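Local structure of amidase, hydantoinase/carbamoylase family (Burkholderia vietnamiensis, 5I4M) at residues A[29-34]-A[126-131]; A[40-45]-A[56-61]; A[146-149]-A[153-156]; A[322-327]-A[338-343]; A[396-401]-A[411-416]. The protein probably hydrolyses N-carbamoyl-L-amino acids, as an M20-family enzyme that binds two zinc ions per subunit. All coordinates share one frame; numbering follows the deposited sequence. Where two conformers were deposited one is given.

Contact 1: A[29-34]-A[126-131]; sequences GRRLWD and VIRSLN
R31 and R128 have the nearest CA atoms of the helical segments 29-34 and 126-131, whose backbones stay well apart at 9.5 Å between these two atoms. Side chains span that gap. R31 reaches over with CG anti to its own backbone N (chi1 -178°) and a bend at chi3, which lays its guanidinium against the root of R128: CB of R128 sits over one face, toward the rim, 3.5 Å from NH2 of R31. OG of S129 lies at the edge of the same group, in its plane, 3.6 Å from R31 NH2; its hydrogen bond goes to the carbonyl of E125 instead. Helix 117-132 belongs to the zinc-binding catalytic domain of the M20 fold, where I127 packs on V141 and V143 of strand 141-145, while L32 of the N-terminal helix rests on I414 and A418 of helix 411-429. The R128 chain crosses the aliphatic part of R31 at a slant, its NH1 3.8 Å from CG of R31. The two guanidinium planes are turned 49° apart, and R31 NE and R128 NH1 remain 4.7 Å from each other. Acidic and aromatic neighbours probably offset the like charges: R31 makes salt bridges through NE to E125 and through NH2 to D132, while R128 forms a cation-pi pair with W69.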
# COMPACT_ATOMS: atom_id res chain seq x y z
N GLY A 29 39.75 15.94 -7.97
CA GLY A 29 38.45 15.54 -8.48
C GLY A 29 38.27 14.04 -8.58
O GLY A 29 37.17 13.51 -8.35
N ARG A 30 39.33 13.32 -8.95
CA ARG A 30 39.22 11.87 -9.04
C ARG A 30 39.06 11.24 -7.67
O ARG A 30 38.27 10.31 -7.50
CB ARG A 30 40.45 11.28 -9.75
CG ARG A 30 40.38 9.77 -9.87
CD ARG A 30 41.59 9.18 -10.57
NE ARG A 30 42.84 9.50 -9.89
CZ ARG A 30 44.03 9.05 -10.27
NH1 ARG A 30 44.13 8.24 -11.32
NH2 ARG A 30 45.12 9.40 -9.60
N ARG A 31 39.80 11.74 -6.68
CA ARG A 31 39.64 11.23 -5.32
C ARG A 31 38.21 11.39 -4.84
O ARG A 31 37.64 10.46 -4.26
CB ARG A 31 40.61 11.95 -4.38
CG ARG A 31 40.56 11.44 -2.95
CD ARG A 31 41.71 12.04 -2.14
NE ARG A 31 41.62 13.50 -2.08
CZ ARG A 31 42.63 14.28 -1.70
NH1 ARG A 31 43.79 13.74 -1.37
NH2 ARG A 31 42.48 15.60 -1.67
N LEU A 32 37.60 12.55 -5.10
CA LEU A 32 36.21 12.78 -4.71
C LEU A 32 35.27 11.85 -5.48
O LEU A 32 34.40 11.20 -4.89
CB LEU A 32 35.85 14.24 -4.95
CG LEU A 32 34.37 14.61 -4.76
CD1 LEU A 32 33.87 14.22 -3.39
CD2 LEU A 32 34.19 16.11 -4.99
N TRP A 33 35.42 11.78 -6.80
CA TRP A 33 34.58 10.91 -7.61
C TRP A 33 34.67 9.46 -7.15
O TRP A 33 33.65 8.78 -7.00
CB TRP A 33 34.96 11.01 -9.09
CG TRP A 33 34.10 10.14 -9.96
CD1 TRP A 33 34.37 8.86 -10.37
CD2 TRP A 33 32.83 10.48 -10.52
NE1 TRP A 33 33.34 8.38 -11.15
CE2 TRP A 33 32.38 9.36 -11.25
CE3 TRP A 33 32.02 11.62 -10.47
CZ2 TRP A 33 31.17 9.36 -11.94
CZ3 TRP A 33 30.82 11.61 -11.15
CH2 TRP A 33 30.40 10.49 -11.87
N ASP A 34 35.90 8.97 -6.93
CA ASP A 34 36.05 7.59 -6.48
C ASP A 34 35.41 7.37 -5.11
O ASP A 34 34.86 6.30 -4.85
CB ASP A 34 37.53 7.19 -6.44
CG ASP A 34 38.15 7.14 -7.82
OD1 ASP A 34 37.39 7.12 -8.81
OD2 ASP A 34 39.40 7.10 -7.91
N VAL A 126 37.17 18.58 0.87
CA VAL A 126 37.72 19.86 1.31
C VAL A 126 38.74 19.64 2.41
O VAL A 126 39.84 20.22 2.39
CB VAL A 126 36.58 20.80 1.77
CG1 VAL A 126 37.16 22.01 2.50
CG2 VAL A 126 35.77 21.26 0.59
N ILE A 127 38.42 18.79 3.38
CA ILE A 127 39.36 18.49 4.46
C ILE A 127 40.66 17.93 3.89
O ILE A 127 41.76 18.37 4.24
CB ILE A 127 38.72 17.50 5.45
CG1 ILE A 127 37.49 18.12 6.12
CG2 ILE A 127 39.75 17.03 6.47
CD1 ILE A 127 37.81 19.33 6.93
N ARG A 128 40.54 16.94 3.00
CA ARG A 128 41.74 16.33 2.44
C ARG A 128 42.54 17.33 1.62
O ARG A 128 43.78 17.29 1.61
CB ARG A 128 41.35 15.12 1.58
CG ARG A 128 40.76 13.96 2.37
CD ARG A 128 40.27 12.88 1.43
NE ARG A 128 40.11 11.58 2.10
CZ ARG A 128 39.44 10.55 1.58
NH1 ARG A 128 38.85 10.66 0.40
NH2 ARG A 128 39.36 9.41 2.26
N SER A 129 41.85 18.23 0.93
CA SER A 129 42.55 19.21 0.10
C SER A 129 43.25 20.25 0.96
O SER A 129 44.34 20.71 0.61
CB SER A 129 41.57 19.87 -0.86
OG SER A 129 41.22 18.97 -1.90
N LEU A 130 42.65 20.64 2.09
CA LEU A 130 43.36 21.51 3.02
C LEU A 130 44.60 20.82 3.55
O LEU A 130 45.64 21.46 3.75
CB LEU A 130 42.44 21.91 4.17
CG LEU A 130 41.19 22.71 3.84
CD1 LEU A 130 40.31 22.82 5.08
CD2 LEU A 130 41.55 24.08 3.32
N ASN A 131 44.52 19.51 3.81
CA ASN A 131 45.72 18.78 4.22
C ASN A 131 46.75 18.74 3.10
O ASN A 131 47.94 19.01 3.33
CB ASN A 131 45.36 17.37 4.66
CG ASN A 131 44.50 17.35 5.90
OD1 ASN A 131 44.40 18.34 6.61
ND2 ASN A 131 43.86 16.21 6.18

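Contact 2: A[40-45]-A[56-61]; sequences AKIGAT and TDLDKA
I42 and G43, the central residues of a type II beta turn from K41 to A44, press against the first turns of helix 57-72, which T56 opens as N-cap. G43 and L58 have the nearest CA atoms, 6.1 Å apart. Positive phi (87°) at G43, the third position of the turn, suits glycine, and the lack of a side chain lets CD1 of L58 close to 3.8 Å from its CA. The tight part belongs to I42. Its CG2 branch, anti to the backbone N, points into the helix and comes within 3.3 Å of the carbonyl O of L58, while the same methyl meets CD2 of L58 and CB of A61, each at 4.1 Å. The longer branch ends with CD1 4.1 Å from C of A61. No hydrogen bond crosses the interface; apolar packing and the methyl-to-carbonyl approach make it up.

Toward solvent the contact is looser. L58 forms the rim: its methyls meet G43 and I42, while the residue as a whole stays exposed. A44 directs its CB away from the helix, and K41 extends outward to a salt bridge with E38. The closing bond of the turn, A44 N to K41 O, is weak; the two central residues are tied to the following loop instead, G43 by backbone bonding with C51 and I42 O by R52. On the helix side the cap is almost straight: D59 N donates to OG1 of T56 over 3.2 Å, with an angle of 170° at the hydrogen.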
# COMPACT_ATOMS: atom_id res chain seq x y z
N ALA A 40 28.62 4.57 -3.05
CA ALA A 40 27.47 4.11 -3.82
C ALA A 40 27.27 2.60 -3.74
O ALA A 40 26.17 2.12 -4.04
CB ALA A 40 27.60 4.53 -5.29
N LYS A 41 28.30 1.83 -3.37
CA LYS A 41 28.12 0.39 -3.21
C LYS A 41 27.24 0.04 -2.01
O LYS A 41 26.68 -1.07 -1.96
CB LYS A 41 29.47 -0.30 -3.03
CG LYS A 41 30.44 -0.06 -4.16
CD LYS A 41 31.81 -0.60 -3.79
CE LYS A 41 32.73 -0.59 -4.99
NZ LYS A 41 34.12 -0.98 -4.62
N ILE A 42 27.13 0.94 -1.03
CA ILE A 42 26.44 0.65 0.22
C ILE A 42 24.95 0.87 -0.02
O ILE A 42 24.47 2.00 -0.01
CB ILE A 42 26.98 1.52 1.36
CG1 ILE A 42 28.48 1.30 1.51
CG2 ILE A 42 26.23 1.22 2.67
CD1 ILE A 42 29.11 2.18 2.58
N GLY A 43 24.23 -0.23 -0.23
CA GLY A 43 22.84 -0.15 -0.64
C GLY A 43 22.63 -0.06 -2.13
O GLY A 43 21.55 0.36 -2.57
N ALA A 44 23.62 -0.44 -2.94
CA ALA A 44 23.48 -0.34 -4.38
C ALA A 44 22.28 -1.16 -4.87
O ALA A 44 22.02 -2.26 -4.38
CB ALA A 44 24.75 -0.82 -5.08
N THR A 45 21.54 -0.61 -5.82
CA THR A 45 20.39 -1.30 -6.35
C THR A 45 20.67 -1.81 -7.76
O THR A 45 21.58 -1.31 -8.44
CB THR A 45 19.15 -0.40 -6.38
OG1 THR A 45 19.34 0.62 -7.36
CG2 THR A 45 18.92 0.26 -5.02
N THR A 56 19.05 2.47 8.99
CA THR A 56 19.21 1.05 8.70
C THR A 56 20.67 0.65 8.91
O THR A 56 21.55 1.48 9.09
CB THR A 56 18.81 0.74 7.27
OG1 THR A 56 19.65 1.49 6.37
CG2 THR A 56 17.35 1.10 7.01
N ASP A 57 20.93 -0.67 8.83
CA ASP A 57 22.32 -1.11 8.88
C ASP A 57 23.13 -0.54 7.72
O ASP A 57 24.35 -0.35 7.86
CB ASP A 57 22.39 -2.64 8.84
CG ASP A 57 22.08 -3.27 10.17
OD1 ASP A 57 21.93 -2.52 11.16
OD2 ASP A 57 22.02 -4.51 10.23
N LEU A 58 22.50 -0.29 6.57
CA LEU A 58 23.22 0.30 5.45
C LEU A 58 23.61 1.75 5.74
O LEU A 58 24.73 2.17 5.45
CB LEU A 58 22.39 0.21 4.17
CG LEU A 58 22.16 -1.23 3.67
CD1 LEU A 58 21.12 -1.28 2.55
CD2 LEU A 58 23.47 -1.82 3.20
N ASP A 59 22.69 2.52 6.32
CA ASP A 59 23.02 3.87 6.77
C ASP A 59 24.17 3.84 7.78
O ASP A 59 25.10 4.64 7.70
CB ASP A 59 21.77 4.52 7.38
CG ASP A 59 21.90 6.02 7.58
OD1 ASP A 59 22.56 6.70 6.76
OD2 ASP A 59 21.30 6.54 8.56
N LYS A 60 24.12 2.88 8.71
CA LYS A 60 25.19 2.70 9.68
C LYS A 60 26.53 2.48 9.00
O LYS A 60 27.54 3.05 9.41
CB LYS A 60 24.88 1.50 10.60
CG LYS A 60 26.00 1.14 11.56
CD LYS A 60 25.72 -0.18 12.30
CE LYS A 60 26.82 -0.52 13.32
NZ LYS A 60 28.13 -0.73 12.63
N ALA A 61 26.57 1.63 7.96
CA ALA A 61 27.83 1.33 7.31
C ALA A 61 28.40 2.54 6.59
O ALA A 61 29.62 2.78 6.62
CB ALA A 61 27.67 0.15 6.35

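Contact 3: A[146-149]-A[153-156]; sequences WTNE and RFAP. With 3PG (3-phosphoglyceric acid), chain E.
N148 and P156 share one water, which donates to both of their carbonyl oxygens, 2.6 Å from N148 O and 2.6 Å from P156 O. Beside it the N148 side chain makes the direct bond of the contact: ND2 donates to F154 O over 3.1 Å, with the N-H nearly straight at 178°. The acceptor lies in the plane of the amide, but seen from F154 the donor stands above the carbonyl plane, 46° out of it. OD1 of N148 accepts from a second water, which in turn accepts from R153 N. With CG anti to the backbone N, the amide reaches across to the later part of the same loop and stands almost perpendicular to the F154 ring, its OD1 at the ring edge, 3.6 Å from CD1. The opposite roles of ND2 and OD1 fix which way round the amide sits. One face of the R153 guanidinium lies over CZ of F154, and its NH2 forms salt bridges to E187 and D178.

The bracing lies next to the active site of this M20 enzyme. E149 turns the other way, its chain bent at chi2, and places OE1 2.6 Å from O2P of the bound 3-phosphoglyceric acid. E149 is also a binding residue of one zinc site, and E150 ligates the other zinc ion. These bonds tie the residue before the acidic pair to the chain after it, consistent with holding E149 and E150 at the metal and ligand site.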
# COMPACT_ATOMS: atom_id res chain seq x y z
N TRP A 146 24.02 14.82 8.75
CA TRP A 146 22.77 15.06 9.46
C TRP A 146 21.86 13.85 9.35
O TRP A 146 21.70 13.28 8.27
CB TRP A 146 22.05 16.30 8.92
CG TRP A 146 22.86 17.56 9.00
CD1 TRP A 146 23.52 18.18 7.97
CD2 TRP A 146 23.09 18.37 10.17
NE1 TRP A 146 24.15 19.32 8.43
CE2 TRP A 146 23.89 19.46 9.77
CE3 TRP A 146 22.69 18.28 11.51
CZ2 TRP A 146 24.32 20.45 10.66
CZ3 TRP A 146 23.10 19.27 12.40
CH2 TRP A 146 23.91 20.34 11.97
N THR A 147 21.22 13.50 10.47
CA THR A 147 20.41 12.29 10.55
C THR A 147 19.06 12.41 9.85
O THR A 147 18.36 13.42 9.98
CB THR A 147 20.18 11.94 12.02
OG1 THR A 147 21.42 11.59 12.64
CG2 THR A 147 19.17 10.79 12.18
N ASN A 148 18.69 11.35 9.12
CA ASN A 148 17.33 11.17 8.58
C ASN A 148 16.85 12.40 7.82
O ASN A 148 15.72 12.87 8.01
CB ASN A 148 16.32 10.82 9.68
CG ASN A 148 14.95 10.47 9.10
OD1 ASN A 148 14.86 9.71 8.15
ND2 ASN A 148 13.90 11.08 9.64
N GLU A 149 17.70 12.94 6.95
CA GLU A 149 17.31 14.18 6.29
C GLU A 149 16.12 13.97 5.36
O GLU A 149 15.32 14.88 5.18
CB GLU A 149 18.50 14.79 5.54
CG GLU A 149 18.23 16.16 4.90
CD GLU A 149 17.56 16.06 3.53
OE1 GLU A 149 17.48 14.93 2.98
OE2 GLU A 149 17.10 17.09 3.01
N ARG A 153 11.58 7.37 5.77
CA ARG A 153 11.32 6.27 6.70
C ARG A 153 10.68 6.77 7.99
O ARG A 153 9.73 6.16 8.50
CB ARG A 153 12.62 5.54 7.03
CG ARG A 153 12.42 4.42 8.05
CD ARG A 153 13.71 3.72 8.44
NE ARG A 153 13.40 2.70 9.45
CZ ARG A 153 14.30 2.07 10.20
NH1 ARG A 153 15.60 2.35 10.07
NH2 ARG A 153 13.89 1.17 11.08
N PHE A 154 11.20 7.86 8.54
CA PHE A 154 10.56 8.59 9.62
C PHE A 154 10.28 9.98 9.08
O PHE A 154 11.14 10.57 8.44
CB PHE A 154 11.44 8.69 10.88
CG PHE A 154 12.29 7.48 11.15
CD1 PHE A 154 13.51 7.31 10.51
CD2 PHE A 154 11.91 6.54 12.10
CE1 PHE A 154 14.32 6.22 10.77
CE2 PHE A 154 12.71 5.44 12.37
CZ PHE A 154 13.91 5.27 11.70
N ALA A 155 9.07 10.47 9.32
CA ALA A 155 8.73 11.78 8.79
C ALA A 155 8.61 12.80 9.92
O ALA A 155 8.31 12.43 11.06
CB ALA A 155 7.41 11.72 8.01
N PRO A 156 8.83 14.08 9.65
CA PRO A 156 9.13 14.67 8.35
C PRO A 156 10.62 14.76 8.08
O PRO A 156 11.44 14.17 8.79
CB PRO A 156 8.52 16.07 8.47
CG PRO A 156 8.78 16.42 9.89
CD PRO A 156 8.57 15.13 10.66
C1 3PG E . 12.66 17.27 0.39
O1 3PG E . 11.85 16.43 -0.05
O2 3PG E . 12.84 18.38 -0.16
C2 3PG E . 13.44 16.91 1.62
O3 3PG E . 13.93 18.10 2.26
C3 3PG E . 14.61 16.04 1.20
O1P 3PG E . 15.49 16.81 0.38
P 3PG E . 16.62 16.03 -0.52
O2P 3PG E . 17.25 15.00 0.39
O3P 3PG E . 15.81 15.40 -1.64
O4P 3PG E . 17.59 17.15 -0.93
O HOH W 1 14.01 8.75 5.66
O HOH W 2 13.87 13.90 9.57

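Contact 4: A[322-327]-A[338-343]; sequences ALRDGV and TALEQI
R324 and L340 make the closest touch between helix 322-327 and strand 338-343: CD2 of L340 lies over one face of the guanidinium, 3.4 Å from NH1. The R324 chain, extended from CG to NE, crosses the leucine at about a right angle. Its NH2 comes 3.6 Å from CB of Q342, with OE1 of Q342 at the guanidinium edge, in plane but 4.0 Å from NH2. Further along, V327 is the buried apolar contact, its CG1 meeting CG2 of T338 at 3.8 Å and CD1 of L340 at 4.2 Å.

Second-shell polar partners steer both long side chains. R324 NE forms a salt bridge to D320 on its own helix, and Q342 OE1 accepts from R235 on the adjacent strand. On the helix face turned inward, L323 packs on Y237, V306 and F308, while V327 also rests on V266 of helix 259-276.

Helix and strand run almost exactly antiparallel, 175° between their directions and 10.9 Å between axes. The helix and the strand after it are the closing alpha-beta pair of the ferredoxin-like beta-alpha-beta-beta-alpha-beta fold characteristic of the M20 dimerisation domain.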
# COMPACT_ATOMS: atom_id res chain seq x y z
N ALA A 322 -6.79 25.70 0.41
CA ALA A 322 -7.52 25.01 -0.65
C ALA A 322 -7.57 23.51 -0.40
O ALA A 322 -8.60 22.87 -0.65
CB ALA A 322 -6.89 25.30 -2.01
N LEU A 323 -6.47 22.94 0.09
CA LEU A 323 -6.49 21.52 0.44
C LEU A 323 -7.50 21.24 1.55
O LEU A 323 -8.31 20.31 1.44
CB LEU A 323 -5.10 21.06 0.87
CG LEU A 323 -5.05 19.61 1.39
CD1 LEU A 323 -5.18 18.64 0.24
CD2 LEU A 323 -3.77 19.35 2.17
N ARG A 324 -7.47 22.03 2.63
CA ARG A 324 -8.35 21.73 3.76
C ARG A 324 -9.81 21.86 3.36
O ARG A 324 -10.64 21.03 3.76
CB ARG A 324 -8.02 22.64 4.94
CG ARG A 324 -6.64 22.37 5.52
CD ARG A 324 -6.26 23.43 6.53
NE ARG A 324 -4.89 23.27 7.00
CZ ARG A 324 -4.55 22.61 8.10
NH1 ARG A 324 -5.50 22.02 8.82
NH2 ARG A 324 -3.28 22.53 8.47
N ASP A 325 -10.12 22.86 2.55
CA ASP A 325 -11.49 23.04 2.07
C ASP A 325 -11.90 21.90 1.15
O ASP A 325 -13.00 21.34 1.29
CB ASP A 325 -11.59 24.38 1.34
CG ASP A 325 -12.98 24.66 0.83
OD1 ASP A 325 -13.91 24.76 1.66
OD2 ASP A 325 -13.15 24.79 -0.41
N GLY A 326 -11.04 21.54 0.20
CA GLY A 326 -11.41 20.52 -0.76
C GLY A 326 -11.50 19.14 -0.13
O GLY A 326 -12.34 18.33 -0.52
N VAL A 327 -10.63 18.86 0.84
CA VAL A 327 -10.69 17.58 1.55
C VAL A 327 -12.01 17.46 2.30
O VAL A 327 -12.66 16.41 2.28
CB VAL A 327 -9.48 17.44 2.49
CG1 VAL A 327 -9.73 16.36 3.55
CG2 VAL A 327 -8.20 17.13 1.69
N THR A 338 -12.57 12.37 8.62
CA THR A 338 -11.27 12.88 8.19
C THR A 338 -10.38 13.16 9.39
O THR A 338 -10.79 13.87 10.31
CB THR A 338 -11.40 14.16 7.38
OG1 THR A 338 -12.26 13.93 6.26
CG2 THR A 338 -10.03 14.59 6.87
N ALA A 339 -9.17 12.63 9.35
CA ALA A 339 -8.11 13.02 10.28
C ALA A 339 -7.03 13.66 9.42
O ALA A 339 -6.37 12.98 8.63
CB ALA A 339 -7.57 11.81 11.04
N LEU A 340 -6.86 14.97 9.54
CA LEU A 340 -5.89 15.70 8.73
C LEU A 340 -4.94 16.42 9.67
O LEU A 340 -5.37 17.17 10.55
CB LEU A 340 -6.58 16.70 7.80
CG LEU A 340 -5.70 17.57 6.89
CD1 LEU A 340 -6.49 18.03 5.69
CD2 LEU A 340 -5.15 18.81 7.63
N GLU A 341 -3.64 16.22 9.46
CA GLU A 341 -2.61 16.88 10.26
C GLU A 341 -1.56 17.44 9.33
O GLU A 341 -1.03 16.72 8.48
CB GLU A 341 -1.94 15.93 11.26
CG GLU A 341 -0.91 16.64 12.14
CD GLU A 341 -0.23 15.73 13.16
OE1 GLU A 341 0.41 16.27 14.08
OE2 GLU A 341 -0.32 14.49 13.03
N GLN A 342 -1.25 18.73 9.48
CA GLN A 342 -0.04 19.26 8.86
C GLN A 342 1.12 18.85 9.76
O GLN A 342 1.21 19.31 10.90
CB GLN A 342 -0.14 20.77 8.69
CG GLN A 342 1.12 21.42 8.14
CD GLN A 342 0.94 22.92 7.95
OE1 GLN A 342 0.32 23.35 6.99
NE2 GLN A 342 1.45 23.71 8.90
N ILE A 343 1.98 17.96 9.27
CA ILE A 343 3.06 17.42 10.10
C ILE A 343 4.37 18.17 9.92
O ILE A 343 5.33 17.89 10.66
CB ILE A 343 3.27 15.92 9.85
CG1 ILE A 343 3.79 15.67 8.44
CG2 ILE A 343 1.97 15.13 10.09
CD1 ILE A 343 4.55 14.35 8.30

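Contact 5: A[396-401]-A[411-416]; sequences PCIDGI and PAWIEA
W413 and P396 carry most of this contact, with I398 at its outer side. The pyrrolidine of P396 lies over one face of the indole: its CB stands 3.5 Å from the centroid of the W413 six-membered ring and only 2° off the normal, a CH-pi contact. P396 CG is 3.5 Å from W413 CE2. P396 CD reaches the five-membered ring, 3.6 Å from W413 CG. The proline ring thus spans both rings of the indole. W413 is turned toward the loop by chi1 of -66°, which sets CG beside its backbone N.

P396 directly follows strand 390-395, and W413 sits in the first turn of helix 411-429; the loop between them carries the zinc ligand H403 in the catalytic domain of the M20 fold. Beyond the proline, the chain passes the six-membered ring, with C397 CA 3.7 Å from W413 CZ3. I398 bends back at chi2 (-72°) to bring CD1 to 3.8 Å from CH2 of W413. E219 of helix 217-220 touches all three side chains, and its carboxylate accepts from D399 N. The carbonyl O of P396 lies 3.4 Å from W413 CE3, buried without a polar partner in the model.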
# COMPACT_ATOMS: atom_id res chain seq x y z
N PRO A 396 24.59 20.87 -11.51
CA PRO A 396 23.45 20.29 -12.24
C PRO A 396 23.32 18.81 -11.96
O PRO A 396 24.19 18.18 -11.34
CB PRO A 396 23.80 20.53 -13.72
CG PRO A 396 24.96 21.49 -13.73
CD PRO A 396 25.67 21.27 -12.43
N CYS A 397 22.22 18.23 -12.44
CA CYS A 397 22.11 16.78 -12.53
C CYS A 397 21.45 16.42 -13.85
O CYS A 397 20.70 17.21 -14.42
CB CYS A 397 21.35 16.16 -11.35
SG CYS A 397 19.71 16.85 -11.06
N ILE A 398 21.75 15.21 -14.33
CA ILE A 398 21.38 14.81 -15.68
C ILE A 398 19.86 14.73 -15.80
O ILE A 398 19.19 14.05 -15.01
CB ILE A 398 22.02 13.46 -16.05
CG1 ILE A 398 23.53 13.59 -16.14
CG2 ILE A 398 21.43 12.93 -17.35
CD1 ILE A 398 24.01 14.36 -17.35
N ASP A 399 19.31 15.45 -16.78
CA ASP A 399 17.87 15.51 -17.04
C ASP A 399 17.10 16.03 -15.84
O ASP A 399 15.87 15.91 -15.77
CB ASP A 399 17.34 14.13 -17.48
CG ASP A 399 17.99 13.65 -18.77
OD1 ASP A 399 18.29 14.49 -19.64
OD2 ASP A 399 18.22 12.43 -18.91
N GLY A 400 17.82 16.63 -14.89
CA GLY A 400 17.25 17.17 -13.68
C GLY A 400 16.55 16.19 -12.78
O GLY A 400 15.75 16.60 -11.94
N ILE A 401 16.83 14.89 -12.88
CA ILE A 401 16.06 13.91 -12.13
C ILE A 401 16.77 13.58 -10.82
O ILE A 401 18.00 13.45 -10.76
CB ILE A 401 15.77 12.64 -12.95
CG1 ILE A 401 14.83 11.72 -12.16
CG2 ILE A 401 17.05 11.94 -13.32
CD1 ILE A 401 13.66 11.18 -12.96
N PRO A 411 31.52 13.92 -13.87
CA PRO A 411 32.72 14.25 -13.09
C PRO A 411 33.06 15.73 -13.08
O PRO A 411 33.45 16.27 -12.03
CB PRO A 411 33.81 13.41 -13.78
CG PRO A 411 33.05 12.22 -14.31
CD PRO A 411 31.70 12.73 -14.72
N ALA A 412 32.91 16.41 -14.22
CA ALA A 412 33.16 17.85 -14.28
C ALA A 412 32.30 18.62 -13.28
O ALA A 412 32.81 19.48 -12.55
CB ALA A 412 32.93 18.37 -15.70
N TRP A 413 30.99 18.33 -13.25
CA TRP A 413 30.12 19.03 -12.30
C TRP A 413 30.52 18.74 -10.87
O TRP A 413 30.54 19.64 -10.02
CB TRP A 413 28.66 18.61 -12.50
CG TRP A 413 28.08 19.03 -13.79
CD1 TRP A 413 28.53 20.01 -14.63
CD2 TRP A 413 26.92 18.47 -14.41
NE1 TRP A 413 27.72 20.10 -15.74
CE2 TRP A 413 26.72 19.16 -15.62
CE3 TRP A 413 26.02 17.45 -14.05
CZ2 TRP A 413 25.67 18.86 -16.48
CZ3 TRP A 413 24.97 17.15 -14.91
CH2 TRP A 413 24.81 17.85 -16.12
N ILE A 414 30.78 17.46 -10.56
CA ILE A 414 31.13 17.08 -9.20
C ILE A 414 32.37 17.83 -8.74
O ILE A 414 32.41 18.40 -7.64
CB ILE A 414 31.31 15.55 -9.11
CG1 ILE A 414 29.97 14.85 -9.33
CG2 ILE A 414 31.92 15.12 -7.78
CD1 ILE A 414 28.90 15.27 -8.30
N GLU A 415 33.41 17.85 -9.58
CA GLU A 415 34.64 18.54 -9.22
C GLU A 415 34.43 20.04 -9.08
O GLU A 415 34.93 20.66 -8.13
CB GLU A 415 35.73 18.23 -10.26
CG GLU A 415 37.04 18.97 -10.05
CD GLU A 415 38.12 18.50 -10.99
OE1 GLU A 415 39.21 19.08 -10.99
OE2 GLU A 415 37.87 17.53 -11.73
N ALA A 416 33.67 20.64 -10.00
CA ALA A 416 33.48 22.09 -9.97
C ALA A 416 32.78 22.52 -8.69
O ALA A 416 33.18 23.52 -8.07
CB ALA A 416 32.67 22.54 -11.17

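Overall arrangement
From the N terminus, contact 1 closes the longest loop, joining helix 29-39 to helix 117-132, and contact 2 is nested inside it, folding the turn after the first helix onto helix 57-72. Contacts 3, 4 and 5 then follow in series, each closing a short connection: the loop beyond strand 141-145, the turn from helix 313-334 to strand 337-350, and the loop into the last helix. Contacts 1, 2, 3 and 5 belong to the catalytic domain, contact 4 to the dimerisation domain. Touches join them in two groups: contact 1 meets contact 5 (W33 on P411 and I414, L32 on I414), and contact 3 meets both contact 2 (T56 with R153) and contact 4 (A155 and P156 with I343).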